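Local coordinates for beta-N-acetylglucosaminidase-like protein Glycoside hydrolase family 20 (Flavobacterium johnsoniae, PDB 6YHH), which probably removes terminal N-acetylglucosamine units from chitin-derived oligosaccharides, as expected of a family 20 beta-N-acetylhexosaminidase taking part in chitin degradation, at residues P13-N19 with V135-F141; F141-T145 with N426-P430; R165-L170 with F460-W465; I273-A277 with G544-Y550. All coordinates share one frame; numbering follows the deposited sequence.

Overall arrangement
The four contacts run from the N-terminal domain into the catalytic barrel and out to the dimer side of the chain. Contact 1 is a partly buried antiparallel strand pair held mainly by backbone bonds. Sharing Phe141 with it, contact 2 continues along the linker into the barrel and replaces backbone pairing with a salt bridge and a proline-aromatic pack. Contact 3, centred about 7 Å from the centre of the chain, is the buried one: two helices of the barrel's outer layer meet through a charge pair and an indole. Contact 4 is a surface meeting of two loops, about 49 Å from contact 1 between centres, and relies on backbone and amide bonds.

Contact 1 (P13-N19 with V135-F141); sequences PQNVVVN and VSQISDF
Gln14 lies across Phe141, with CG 3.4 Å from the centroid of the Phe141 ring and almost on its normal, a CH-pi contact over the face. The side chain folds at chi2 (-68°), which lays its amide nearly flat against the ring, the two planes 13° apart. From there Gln14 NE2 donates to Phe141 O at 3.0 Å, the acceptor close to the amide plane. With alanine in place of Gln14, Phe141 O would probably lose this donor and the ring the group packed on its face, leaving the phenyl freer to turn. Strands 15-19 and 136-140 run antiparallel as part of the mixed sheet of the N-terminal family 20 domain. Val17 and Gln137 form a hydrogen-bonded pair, Val17 N to Gln137 O and Gln137 N to Val17 O both measuring 2.9 Å. On the face carrying Val16 and Ile138, Pro13 CB rests 3.8 Å from Ile138 CG2. Asp140 holds its CG trans to the backbone N (chi1 -157°), bringing OD1 to within 2.9 Å of Gln14 N, which meets it from above the carboxylate plane; Trp476 also donates to this oxygen.

Contact 2 (F141-T145 with N426-P430); sequences FPRFT and NDPMP
Arg143 and Asp427 form an end-on salt bridge in which two guanidinium nitrogens take one carboxylate oxygen each. Arg143 NH1 reaches Asp427 OD2 at 2.8 Å in a nearly straight bond (172°), with the oxygen in the guanidinium plane. The second bond, from Arg143 NH2 to Asp427 OD1 at 3.0 Å, is more bent, and the two flat groups are turned 49° from each other. The arginine spans the distance because its chain is fully extended from CG to NE, starting with CG trans to the backbone N (chi1 -176°). Asp427 OD1 has a second donor, Met429 N at 2.8 Å, which closes an Asx turn; the arginine uses the syn lone pair of this oxygen and the amide its anti lone pair. Replacing Asp427 by an alanine would probably leave the Arg143 guanidinium without its closest counter-charge and Met429 N without the acceptor that shapes the turn.

The apolar part is carried by Phe144 and Pro428. Phe144 CE2 lies 3.7 Å from Pro428 CG, which makes an off-centre, oblique CH-pi contact with the phenyl ring. Phe144 CE2 itself lies over one face of the Arg143 guanidinium, toward its rim, while Met429 CB packs 3.4 Å from Arg143 NH2.

Segment 141-145 is the link between strand 131-140 of the N-terminal domain and strand 146-152 of the barrel. Ile443 of strand 443-450 touches Phe144, Pro428 and Met429, and helix 467-476 lies alongside, its Leu475 packing on Pro428.

Contact 3 (R165-L170 with F460-W465); sequences RNLDAL and FDSRVW
Trp465 presents one face of its indole to Ala169, whose CB stands 3.4 Å from Trp465 CZ2 and is offset toward the rim of the ring system. The opposite face is covered by CG1 of Val464, the residue just before it, so the indole lies between two aliphatic groups. Leu170 comes in at the edge instead: its CD2 is 4.1 Å from Trp465 CH2, near the ring plane. The Asn166 amide is also at an edge of the indole, beside NE1, its plane only modestly turned from the ring; toward Phe460 the same amide stands almost perpendicular.

At the other end of the contact Arg165 NE donates to Asp461 OD2 at 2.7 Å, a salt bridge through a single nitrogen. Arg165 CG lies between the backbone N and the carbonyl carbon (chi1 62°), and the chain then runs extended, carrying NE to the carboxylate. Asp461 OD2 lies near the guanidinium plane and is met on the syn side of the carboxylate, although the two planes are 84° apart. A water accepts from both Arg165 NH1 and Asp461 N, each at 2.9 Å, adding a second link. Arg165 NH2 turns to Asp161, and Asp461 OD2 also receives Thr504 N.

The axes of segments 165-170 and 460-464 come within 12.2 Å, 20° from parallel, a spacing consistent with the indole, which follows helix 460-464, lying between them. Beneath them lie barrel strands 146-152 and 443-450: Leu149 touches Leu170 and Val464, and Met450 packs on Phe460.

Contact 4 (I273-A277 with G544-Y550); sequences IERNA and GTEYQMY
Gln548 NE2 is shared between two oxygens, donating to Asn276 OD1 across the contact at 2.9 Å and to Thr545 O within its own loop at 3.1 Å. The bond to Asn276 is nearly straight (169°). The two side chains run side by side in the same direction, yet their amide planes are 68° apart, so the glutamine points an N-H at the asparagine oxygen without stacking on it. A bend at chi2 (67°) folds the Gln548 chain back so that its amide can reach Thr545 O too.

Two backbone bonds flank this amide pair. Met549 N donates to Arg275 O at 2.8 Å, and Ala277 N to Gly544 O at 3.1 Å. Gly544 adopts positive phi and its CA approaches Ala277 O at 3.4 Å, where a side chain on this residue would collide with that oxygen. Glu274 OE2 accepts from Asn276 N, two residues on, within segment 273-277.

The Arg275 chain crosses Tyr550 at about a right angle, with CG at the edge of the ring, 3.9 Å from Tyr550 CE2, and CB equally close to that atom, while Gln548 CB covers one ring face. Farther out the Arg275 guanidinium pairs with Asp204, and Phe64 of the second subunit packs on Arg275.

The arrangement is loop-to-loop packing at the margin of the catalytic domain: segment 273-277 precedes helix 289-302 of the barrel, and Ala277 lies about 10 Å, side chain to side chain, from Glu317, the predicted proton donor of this family 20 active site.

Contact 1 (P13-N19 with V135-F141)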
loop_
_atom_site.group_PDB
_atom_site.type_symbol
_atom_site.label_atom_id
_atom_site.label_comp_id
_atom_site.label_asym_id
_atom_site.label_seq_id
_atom_site.Cartn_x
_atom_site.Cartn_y
_atom_site.Cartn_z
ATOM N N PRO A 13 3.738 28.612 9.602
ATOM C CA PRO A 13 4.550 29.519 8.790
ATOM C C PRO A 13 5.130 30.704 9.595
ATOM O O PRO A 13 4.645 31.052 10.687
ATOM C CB PRO A 13 3.591 30.028 7.761
ATOM C CG PRO A 13 2.536 28.925 7.631
ATOM C CD PRO A 13 2.383 28.492 9.060
ATOM N N GLN A 14 6.186 31.282 9.058
ATOM C CA GLN A 14 6.968 32.332 9.745
ATOM C C GLN A 14 6.069 33.588 9.957
ATOM O O GLN A 14 6.202 34.298 10.968
ATOM C CB GLN A 14 8.238 32.730 8.969
ATOM C CG GLN A 14 9.311 31.633 8.772
ATOM C CD GLN A 14 10.014 31.209 10.050
ATOM O OE1 GLN A 14 9.990 31.915 11.107
ATOM N NE2 GLN A 14 10.612 29.997 9.991
ATOM N N ASN A 15 5.178 33.833 9.039
ATOM C CA ASN A 15 4.241 34.985 9.117
ATOM C C ASN A 15 2.896 34.549 8.631
ATOM O O ASN A 15 2.789 34.011 7.505
ATOM C CB ASN A 15 4.709 36.148 8.238
ATOM C CG ASN A 15 6.107 36.622 8.565
ATOM O OD1 ASN A 15 7.127 36.185 7.994
ATOM N ND2 ASN A 15 6.168 37.465 9.518
ATOM N N VAL A 16 1.884 34.834 9.427
ATOM C CA VAL A 16 0.495 34.464 9.040
ATOM C C VAL A 16 -0.432 35.571 9.484
ATOM O O VAL A 16 -0.524 35.823 10.687
ATOM C CB VAL A 16 0.019 33.195 9.765
ATOM C CG1 VAL A 16 -1.429 32.833 9.357
ATOM C CG2 VAL A 16 0.998 32.047 9.507
ATOM N N VAL A 17 -1.199 36.123 8.558
ATOM C CA VAL A 17 -2.279 37.048 8.911
ATOM C C VAL A 17 -3.568 36.615 8.222
ATOM O O VAL A 17 -3.542 36.351 7.029
ATOM C CB VAL A 17 -1.914 38.479 8.497
ATOM C CG1 VAL A 17 -3.016 39.471 8.913
ATOM C CG2 VAL A 17 -0.610 38.831 9.164
ATOM N N VAL A 18 -4.647 36.555 8.980
ATOM C CA VAL A 18 -5.942 36.266 8.348
ATOM C C VAL A 18 -6.767 37.560 8.328
ATOM O O VAL A 18 -6.921 38.202 9.375
ATOM C CB VAL A 18 -6.702 35.234 9.178
ATOM C CG1 VAL A 18 -8.092 34.965 8.625
ATOM C CG2 VAL A 18 -5.854 33.963 9.261
ATOM N N ASN A 19 -7.332 37.861 7.172
ATOM C CA ASN A 19 -8.173 39.087 7.010
ATOM C C ASN A 19 -9.631 38.622 6.797
ATOM O O ASN A 19 -9.940 37.446 6.922
ATOM C CB ASN A 19 -7.530 39.937 5.876
ATOM C CG ASN A 19 -6.163 40.551 6.300
ATOM O OD1 ASN A 19 -5.930 40.854 7.451
ATOM N ND2 ASN A 19 -5.270 40.615 5.407
ATOM N N VAL A 135 -9.280 34.423 3.308
ATOM C CA VAL A 135 -8.516 35.569 2.845
ATOM C C VAL A 135 -7.422 35.786 3.911
ATOM O O VAL A 135 -7.745 35.865 5.105
ATOM C CB VAL A 135 -9.458 36.815 2.700
ATOM C CG1 VAL A 135 -8.658 38.116 2.542
ATOM C CG2 VAL A 135 -10.279 36.641 1.459
ATOM N N SER A 136 -6.177 35.844 3.437
ATOM C CA SER A 136 -5.016 35.776 4.335
ATOM C C SER A 136 -3.738 36.061 3.559
ATOM O O SER A 136 -3.690 35.923 2.308
ATOM C CB SER A 136 -4.973 34.358 4.961
ATOM O OG SER A 136 -4.934 33.379 3.921
ATOM N N GLN A 137 -2.650 36.325 4.302
ATOM C CA GLN A 137 -1.357 36.535 3.721
ATOM C C GLN A 137 -0.334 35.816 4.562
ATOM O O GLN A 137 -0.327 35.976 5.784
ATOM C CB GLN A 137 -0.946 38.041 3.664
ATOM C CG GLN A 137 -1.949 38.895 2.910
ATOM C CD GLN A 137 -3.014 39.435 3.877
ATOM O OE1 GLN A 137 -2.662 39.915 4.948
ATOM N NE2 GLN A 137 -4.309 39.294 3.540
ATOM N N ILE A 138 0.488 35.036 3.864
ATOM C CA ILE A 138 1.497 34.228 4.506
ATOM C C ILE A 138 2.779 34.485 3.824
ATOM O O ILE A 138 2.823 34.485 2.575
ATOM C CB ILE A 138 1.100 32.709 4.434
ATOM C CG1 ILE A 138 -0.031 32.402 5.362
ATOM C CG2 ILE A 138 2.303 31.793 4.687
ATOM C CD1 ILE A 138 -0.669 31.014 5.205
ATOM N N SER A 139 3.878 34.657 4.565
ATOM C CA SER A 139 5.173 34.692 3.989
ATOM C C SER A 139 6.049 33.810 4.856
ATOM O O SER A 139 5.954 33.841 6.100
ATOM C CB SER A 139 5.772 36.131 3.777
ATOM O OG SER A 139 5.981 36.708 4.964
ATOM N N ASP A 140 6.862 33.000 4.178
ATOM C CA ASP A 140 7.453 31.846 4.891
ATOM C C ASP A 140 8.796 31.473 4.345
ATOM O O ASP A 140 9.158 31.841 3.238
ATOM C CB ASP A 140 6.440 30.640 4.704
ATOM C CG ASP A 140 6.534 29.562 5.756
ATOM O OD1 ASP A 140 7.184 29.740 6.810
ATOM O OD2 ASP A 140 5.883 28.504 5.525
ATOM N N PHE A 141 9.550 30.743 5.156
ATOM C CA PHE A 141 10.844 30.261 4.798
ATOM C C PHE A 141 11.265 29.331 5.948
ATOM O O PHE A 141 10.757 29.443 7.059
ATOM C CB PHE A 141 11.874 31.454 4.697
ATOM C CG PHE A 141 11.896 32.353 5.962
ATOM C CD1 PHE A 141 11.048 33.408 6.092
ATOM C CD2 PHE A 141 12.701 32.024 7.057
ATOM C CE1 PHE A 141 11.014 34.186 7.249
ATOM C CE2 PHE A 141 12.737 32.816 8.198
ATOM C CZ PHE A 141 11.868 33.906 8.279
#

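Contact 2 (F141-T145 with N426-P430)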
loop_
_atom_site.group_PDB
_atom_site.type_symbol
_atom_site.label_atom_id
_atom_site.label_comp_id
_atom_site.label_asym_id
_atom_site.label_seq_id
_atom_site.Cartn_x
_atom_site.Cartn_y
_atom_site.Cartn_z
ATOM N N PHE A 141 9.550 30.743 5.156
ATOM C CA PHE A 141 10.844 30.261 4.798
ATOM C C PHE A 141 11.265 29.331 5.948
ATOM O O PHE A 141 10.757 29.443 7.059
ATOM C CB PHE A 141 11.874 31.454 4.697
ATOM C CG PHE A 141 11.896 32.353 5.962
ATOM C CD1 PHE A 141 11.048 33.408 6.092
ATOM C CD2 PHE A 141 12.701 32.024 7.057
ATOM C CE1 PHE A 141 11.014 34.186 7.249
ATOM C CE2 PHE A 141 12.737 32.816 8.198
ATOM C CZ PHE A 141 11.868 33.906 8.279
ATOM N N PRO A 142 12.252 28.442 5.667
ATOM C CA PRO A 142 12.680 27.541 6.703
ATOM C C PRO A 142 13.729 28.101 7.679
ATOM O O PRO A 142 14.698 28.775 7.260
ATOM C CB PRO A 142 13.336 26.375 5.876
ATOM C CG PRO A 142 13.843 27.026 4.644
ATOM C CD PRO A 142 12.865 28.129 4.379
ATOM N N ARG A 143 13.659 27.659 8.938
ATOM C CA ARG A 143 14.684 27.940 9.907
ATOM C C ARG A 143 15.995 27.267 9.628
ATOM O O ARG A 143 17.076 27.916 9.746
ATOM C CB ARG A 143 14.180 27.563 11.317
ATOM C CG ARG A 143 15.162 27.904 12.446
ATOM C CD ARG A 143 14.602 27.494 13.810
ATOM N NE ARG A 143 15.649 27.690 14.804
ATOM C CZ ARG A 143 15.720 26.986 15.947
ATOM N NH1 ARG A 143 14.816 26.061 16.239
ATOM N NH2 ARG A 143 16.732 27.136 16.787
ATOM N N PHE A 144 15.990 25.986 9.189
ATOM C CA PHE A 144 17.215 25.249 8.898
ATOM C C PHE A 144 17.156 24.777 7.488
ATOM O O PHE A 144 16.038 24.421 6.975
ATOM C CB PHE A 144 17.349 23.987 9.814
ATOM C CG PHE A 144 17.525 24.317 11.275
ATOM C CD1 PHE A 144 18.766 24.761 11.733
ATOM C CD2 PHE A 144 16.482 24.204 12.199
ATOM C CE1 PHE A 144 18.924 25.099 13.086
ATOM C CE2 PHE A 144 16.669 24.522 13.529
ATOM C CZ PHE A 144 17.908 24.956 13.963
ATOM N N THR A 145 18.324 24.660 6.899
ATOM C CA THR A 145 18.378 24.190 5.524
ATOM C C THR A 145 18.313 22.638 5.306
ATOM O O THR A 145 17.938 22.209 4.227
ATOM C CB THR A 145 19.637 24.786 4.771
ATOM O OG1 THR A 145 19.439 24.727 3.358
ATOM C CG2 THR A 145 20.920 24.083 5.126
ATOM N N ASN A 426 12.956 18.962 20.931
ATOM C CA ASN A 426 14.362 18.792 20.720
ATOM C C ASN A 426 14.874 19.794 19.676
ATOM O O ASN A 426 14.445 19.789 18.556
ATOM C CB ASN A 426 14.577 17.381 20.144
ATOM C CG ASN A 426 16.035 16.973 20.012
ATOM O OD1 ASN A 426 16.755 16.915 21.010
ATOM N ND2 ASN A 426 16.454 16.553 18.785
ATOM N N ASP A 427 15.835 20.630 19.978
ATOM C CA ASP A 427 16.178 21.727 19.045
ATOM C C ASP A 427 17.615 21.602 18.585
ATOM O O ASP A 427 18.526 21.419 19.441
ATOM C CB ASP A 427 15.971 23.036 19.787
ATOM C CG ASP A 427 15.943 24.242 18.870
ATOM O OD1 ASP A 427 16.941 24.552 18.241
ATOM O OD2 ASP A 427 14.904 24.818 18.716
ATOM N N PRO A 428 17.870 21.679 17.302
ATOM C CA PRO A 428 19.249 21.572 16.849
ATOM C C PRO A 428 20.160 22.689 17.407
ATOM O O PRO A 428 21.410 22.514 17.433
ATOM C CB PRO A 428 19.122 21.679 15.345
ATOM C CG PRO A 428 17.698 21.252 15.047
ATOM C CD PRO A 428 16.916 21.789 16.181
ATOM N N MET A 429 19.569 23.813 17.808
ATOM C CA MET A 429 20.331 24.918 18.444
ATOM C C MET A 429 20.487 24.706 19.912
ATOM O O MET A 429 19.508 24.664 20.696
ATOM C CB MET A 429 19.682 26.282 18.219
ATOM C CG MET A 429 20.519 27.473 18.703
ATOM S SD MET A 429 21.890 27.830 17.589
ATOM C CE MET A 429 20.898 28.250 16.101
ATOM N N PRO A 430 21.737 24.517 20.323
ATOM C CA PRO A 430 21.922 24.272 21.764
ATOM C C PRO A 430 21.663 25.537 22.588
ATOM O O PRO A 430 21.798 26.671 22.056
ATOM C CB PRO A 430 23.409 23.884 21.869
ATOM C CG PRO A 430 24.068 24.644 20.728
ATOM C CD PRO A 430 23.030 24.626 19.604
#

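Contact 3 (R165-L170 with F460-W465)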
loop_
_atom_site.group_PDB
_atom_site.type_symbol
_atom_site.label_atom_id
_atom_site.label_comp_id
_atom_site.label_asym_id
_atom_site.label_seq_id
_atom_site.Cartn_x
_atom_site.Cartn_y
_atom_site.Cartn_z
ATOM N N ARG A 165 6.193 6.827 -1.307
ATOM C CA ARG A 165 5.142 7.548 -0.591
ATOM C C ARG A 165 5.751 8.370 0.521
ATOM O O ARG A 165 5.177 9.433 0.952
ATOM C CB ARG A 165 4.039 6.657 -0.067
ATOM C CG ARG A 165 4.424 5.603 0.956
ATOM C CD ARG A 165 3.255 4.727 1.340
ATOM N NE ARG A 165 3.573 3.764 2.371
ATOM C CZ ARG A 165 3.811 2.456 2.179
ATOM N NH1 ARG A 165 4.129 1.679 3.176
ATOM N NH2 ARG A 165 3.744 1.937 0.945
ATOM N N ASN A 166 6.815 7.882 1.133
ATOM C CA ASN A 166 7.451 8.682 2.183
ATOM C C ASN A 166 8.096 9.975 1.622
ATOM O O ASN A 166 8.111 10.964 2.310
ATOM C CB ASN A 166 8.384 7.805 3.001
ATOM C CG ASN A 166 7.606 7.050 4.060
ATOM O OD1 ASN A 166 7.058 5.903 3.832
ATOM N ND2 ASN A 166 7.479 7.676 5.180
ATOM N N LEU A 167 8.619 9.934 0.409
ATOM C CA LEU A 167 9.096 11.135 -0.235
ATOM C C LEU A 167 7.919 12.090 -0.409
ATOM O O LEU A 167 8.063 13.311 -0.168
ATOM C CB LEU A 167 9.738 10.801 -1.600
ATOM C CG LEU A 167 11.107 10.177 -1.440
ATOM C CD1 LEU A 167 11.615 9.526 -2.764
ATOM C CD2 LEU A 167 12.134 11.140 -0.869
ATOM N N ASP A 168 6.723 11.599 -0.794
ATOM C CA ASP A 168 5.559 12.509 -0.859
ATOM C C ASP A 168 5.250 13.106 0.508
ATOM O O ASP A 168 4.899 14.300 0.586
ATOM C CB ASP A 168 4.338 11.779 -1.411
ATOM C CG ASP A 168 4.475 11.479 -2.915
ATOM O OD1 ASP A 168 4.627 12.475 -3.670
ATOM O OD2 ASP A 168 4.395 10.338 -3.297
ATOM N N ALA A 169 5.341 12.300 1.562
ATOM C CA ALA A 169 5.016 12.788 2.901
ATOM C C ALA A 169 6.044 13.898 3.314
ATOM O O ALA A 169 5.695 14.902 3.996
ATOM C CB ALA A 169 4.988 11.688 3.925
ATOM N N LEU A 170 7.304 13.654 3.000
ATOM C CA LEU A 170 8.394 14.633 3.306
ATOM C C LEU A 170 8.042 15.980 2.613
ATOM O O LEU A 170 8.006 16.998 3.270
ATOM C CB LEU A 170 9.775 14.188 2.828
ATOM C CG LEU A 170 10.429 13.073 3.657
ATOM C CD1 LEU A 170 11.865 12.888 3.185
ATOM C CD2 LEU A 170 10.327 13.098 5.118
ATOM N N PHE A 460 6.048 0.441 9.012
ATOM C CA PHE A 460 6.979 1.566 8.826
ATOM C C PHE A 460 6.284 2.924 9.005
ATOM O O PHE A 460 6.654 3.734 9.872
ATOM C CB PHE A 460 7.583 1.525 7.426
ATOM C CG PHE A 460 8.640 2.559 7.216
ATOM C CD1 PHE A 460 9.946 2.281 7.573
ATOM C CD2 PHE A 460 8.367 3.779 6.615
ATOM C CE1 PHE A 460 10.960 3.188 7.456
ATOM C CE2 PHE A 460 9.352 4.723 6.460
ATOM C CZ PHE A 460 10.675 4.434 6.833
ATOM N N ASP A 461 5.208 3.153 8.252
ATOM C CA ASP A 461 4.548 4.466 8.312
ATOM C C ASP A 461 3.924 4.769 9.708
ATOM O O ASP A 461 3.986 5.948 10.156
ATOM C CB ASP A 461 3.479 4.599 7.248
ATOM C CG ASP A 461 3.998 4.590 5.851
ATOM O OD1 ASP A 461 5.184 4.724 5.667
ATOM O OD2 ASP A 461 3.116 4.469 4.918
ATOM N N SER A 462 3.437 3.727 10.421
ATOM C CA SER A 462 2.894 3.926 11.743
ATOM C C SER A 462 3.946 4.391 12.745
ATOM O O SER A 462 3.619 4.976 13.812
ATOM C CB SER A 462 2.230 2.657 12.292
ATOM O OG SER A 462 3.119 1.663 12.658
ATOM N N ARG A 463 5.177 4.031 12.492
ATOM C CA ARG A 463 6.305 4.498 13.338
ATOM C C ARG A 463 6.737 5.927 12.940
ATOM O O ARG A 463 6.995 6.809 13.797
ATOM C CB ARG A 463 7.465 3.480 13.251
ATOM C CG ARG A 463 7.315 2.337 14.265
ATOM C CD ARG A 463 6.011 1.567 14.232
ATOM N NE ARG A 463 5.926 0.648 15.371
ATOM C CZ ARG A 463 4.788 0.400 16.039
ATOM N NH1 ARG A 463 3.605 0.826 15.575
ATOM N NH2 ARG A 463 4.832 -0.378 17.148
ATOM N N VAL A 464 6.867 6.186 11.648
ATOM C CA VAL A 464 7.357 7.505 11.167
ATOM C C VAL A 464 6.350 8.622 11.400
ATOM O O VAL A 464 6.748 9.709 11.822
ATOM C CB VAL A 464 7.787 7.430 9.693
ATOM C CG1 VAL A 464 8.295 8.763 9.183
ATOM C CG2 VAL A 464 8.883 6.398 9.597
ATOM N N TRP A 465 5.087 8.358 11.125
ATOM C CA TRP A 465 3.995 9.377 11.076
ATOM C C TRP A 465 2.975 9.068 12.121
ATOM O O TRP A 465 2.597 7.886 12.302
ATOM C CB TRP A 465 3.350 9.373 9.681
ATOM C CG TRP A 465 4.396 9.541 8.574
ATOM C CD1 TRP A 465 4.901 8.561 7.714
ATOM C CD2 TRP A 465 5.115 10.750 8.250
ATOM N NE1 TRP A 465 5.893 9.115 6.921
ATOM C CE2 TRP A 465 6.028 10.451 7.230
ATOM C CE3 TRP A 465 5.107 12.076 8.797
ATOM C CZ2 TRP A 465 6.913 11.384 6.735
ATOM C CZ3 TRP A 465 5.964 13.016 8.266
ATOM C CH2 TRP A 465 6.894 12.650 7.240
HETATM O O HOH W 1 4.124 1.486 6.118
#

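Contact 4 (I273-A277 with G544-Y550)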
loop_
_atom_site.group_PDB
_atom_site.type_symbol
_atom_site.label_atom_id
_atom_site.label_comp_id
_atom_site.label_asym_id
_atom_site.label_seq_id
_atom_site.Cartn_x
_atom_site.Cartn_y
_atom_site.Cartn_z
ATOM N N ILE A 273 25.062 -12.727 7.183
ATOM C CA ILE A 273 24.091 -11.638 7.286
ATOM C C ILE A 273 23.451 -11.763 8.708
ATOM O O ILE A 273 22.961 -12.818 9.149
ATOM C CB ILE A 273 22.974 -11.738 6.226
ATOM C CG1 ILE A 273 23.487 -11.698 4.784
ATOM C CG2 ILE A 273 21.930 -10.662 6.432
ATOM C CD1 ILE A 273 22.450 -12.054 3.789
ATOM N N GLU A 274 23.528 -10.713 9.475
ATOM C CA GLU A 274 23.042 -10.736 10.810
ATOM C C GLU A 274 21.484 -10.720 10.852
ATOM O O GLU A 274 20.875 -9.969 10.149
ATOM C CB GLU A 274 23.586 -9.558 11.562
ATOM C CG GLU A 274 23.209 -9.487 12.982
ATOM C CD GLU A 274 23.671 -10.734 13.746
ATOM O OE1 GLU A 274 24.781 -11.296 13.574
ATOM O OE2 GLU A 274 22.798 -11.205 14.419
ATOM N N ARG A 275 20.910 -11.587 11.708
ATOM C CA ARG A 275 19.447 -11.743 11.792
ATOM C C ARG A 275 18.884 -11.031 13.031
ATOM O O ARG A 275 17.630 -10.876 13.125
ATOM C CB ARG A 275 19.035 -13.217 11.811
ATOM C CG ARG A 275 19.548 -14.011 10.609
ATOM C CD ARG A 275 19.152 -13.349 9.320
ATOM N NE ARG A 275 19.544 -14.150 8.176
ATOM C CZ ARG A 275 19.342 -13.740 6.935
ATOM N NH1 ARG A 275 18.807 -12.598 6.722
ATOM N NH2 ARG A 275 19.786 -14.482 5.901
ATOM N N ASN A 276 19.730 -10.724 13.981
ATOM C CA ASN A 276 19.319 -10.074 15.248
ATOM C C ASN A 276 19.661 -8.595 15.182
ATOM O O ASN A 276 20.321 -8.119 14.272
ATOM C CB ASN A 276 20.118 -10.673 16.417
ATOM C CG ASN A 276 19.673 -12.079 16.736
ATOM O OD1 ASN A 276 18.581 -12.463 16.454
ATOM N ND2 ASN A 276 20.509 -12.815 17.346
ATOM N N ALA A 277 19.174 -7.835 16.162
ATOM C CA ALA A 277 19.554 -6.477 16.362
ATOM C C ALA A 277 20.728 -6.376 17.304
ATOM O O ALA A 277 20.946 -7.279 18.146
ATOM C CB ALA A 277 18.377 -5.728 16.973
ATOM N N GLY A 544 18.278 -7.547 21.823
ATOM C CA GLY A 544 18.345 -7.707 20.363
ATOM C C GLY A 544 18.017 -9.082 19.864
ATOM O O GLY A 544 17.955 -9.279 18.641
ATOM N N THR A 545 17.699 -10.040 20.745
ATOM C CA THR A 545 17.527 -11.437 20.407
ATOM C C THR A 545 16.080 -11.916 20.502
ATOM O O THR A 545 15.803 -13.083 20.180
ATOM C CB THR A 545 18.438 -12.318 21.271
ATOM O OG1 THR A 545 18.083 -12.107 22.638
ATOM C CG2 THR A 545 19.907 -11.874 20.984
ATOM N N GLU A 546 15.162 -11.085 20.970
ATOM C CA GLU A 546 13.769 -11.482 21.051
ATOM C C GLU A 546 13.020 -11.449 19.743
ATOM O O GLU A 546 11.983 -12.174 19.581
ATOM C CB GLU A 546 13.027 -10.615 22.076
ATOM C CG GLU A 546 13.568 -10.868 23.488
ATOM C CD GLU A 546 12.782 -10.157 24.563
ATOM O OE1 GLU A 546 12.351 -9.038 24.376
ATOM O OE2 GLU A 546 12.505 -10.721 25.687
ATOM N N TYR A 547 13.458 -10.554 18.839
ATOM C CA TYR A 547 12.880 -10.492 17.485
ATOM C C TYR A 547 14.049 -10.551 16.502
ATOM O O TYR A 547 15.027 -9.816 16.651
ATOM C CB TYR A 547 12.246 -9.166 17.245
ATOM C CG TYR A 547 10.986 -8.822 18.099
ATOM C CD1 TYR A 547 11.092 -8.414 19.421
ATOM C CD2 TYR A 547 9.738 -8.939 17.576
ATOM C CE1 TYR A 547 9.986 -8.096 20.180
ATOM C CE2 TYR A 547 8.619 -8.632 18.335
ATOM C CZ TYR A 547 8.728 -8.193 19.602
ATOM O OH TYR A 547 7.581 -7.785 20.337
ATOM N N GLN A 548 13.884 -11.362 15.479
ATOM C CA GLN A 548 14.759 -11.374 14.368
ATOM C C GLN A 548 14.214 -10.516 13.244
ATOM O O GLN A 548 13.090 -10.075 13.264
ATOM C CB GLN A 548 14.897 -12.822 13.837
ATOM C CG GLN A 548 15.824 -13.645 14.748
ATOM C CD GLN A 548 15.265 -13.876 16.115
ATOM O OE1 GLN A 548 14.145 -14.414 16.273
ATOM N NE2 GLN A 548 15.944 -13.366 17.107
ATOM N N MET A 549 15.016 -10.359 12.180
ATOM C CA MET A 549 14.628 -9.517 11.064
ATOM C C MET A 549 13.529 -10.219 10.170
ATOM O O MET A 549 13.134 -9.649 9.186
ATOM C CB MET A 549 15.817 -9.090 10.231
ATOM C CG MET A 549 16.892 -8.222 10.931
ATOM S SD MET A 549 16.217 -6.769 11.704
ATOM C CE MET A 549 16.185 -7.273 13.419
ATOM N N TYR A 550 13.199 -11.461 10.504
ATOM C CA TYR A 550 12.107 -12.184 9.876
ATOM C C TYR A 550 10.958 -12.565 10.858
ATOM O O TYR A 550 10.057 -13.348 10.485
ATOM C CB TYR A 550 12.620 -13.425 9.098
ATOM C CG TYR A 550 13.484 -14.288 9.926
ATOM C CD1 TYR A 550 12.987 -15.161 10.896
ATOM C CD2 TYR A 550 14.889 -14.185 9.809
ATOM C CE1 TYR A 550 13.827 -15.960 11.689
ATOM C CE2 TYR A 550 15.712 -14.918 10.644
ATOM C CZ TYR A 550 15.201 -15.811 11.538
ATOM O OH TYR A 550 16.090 -16.547 12.290
#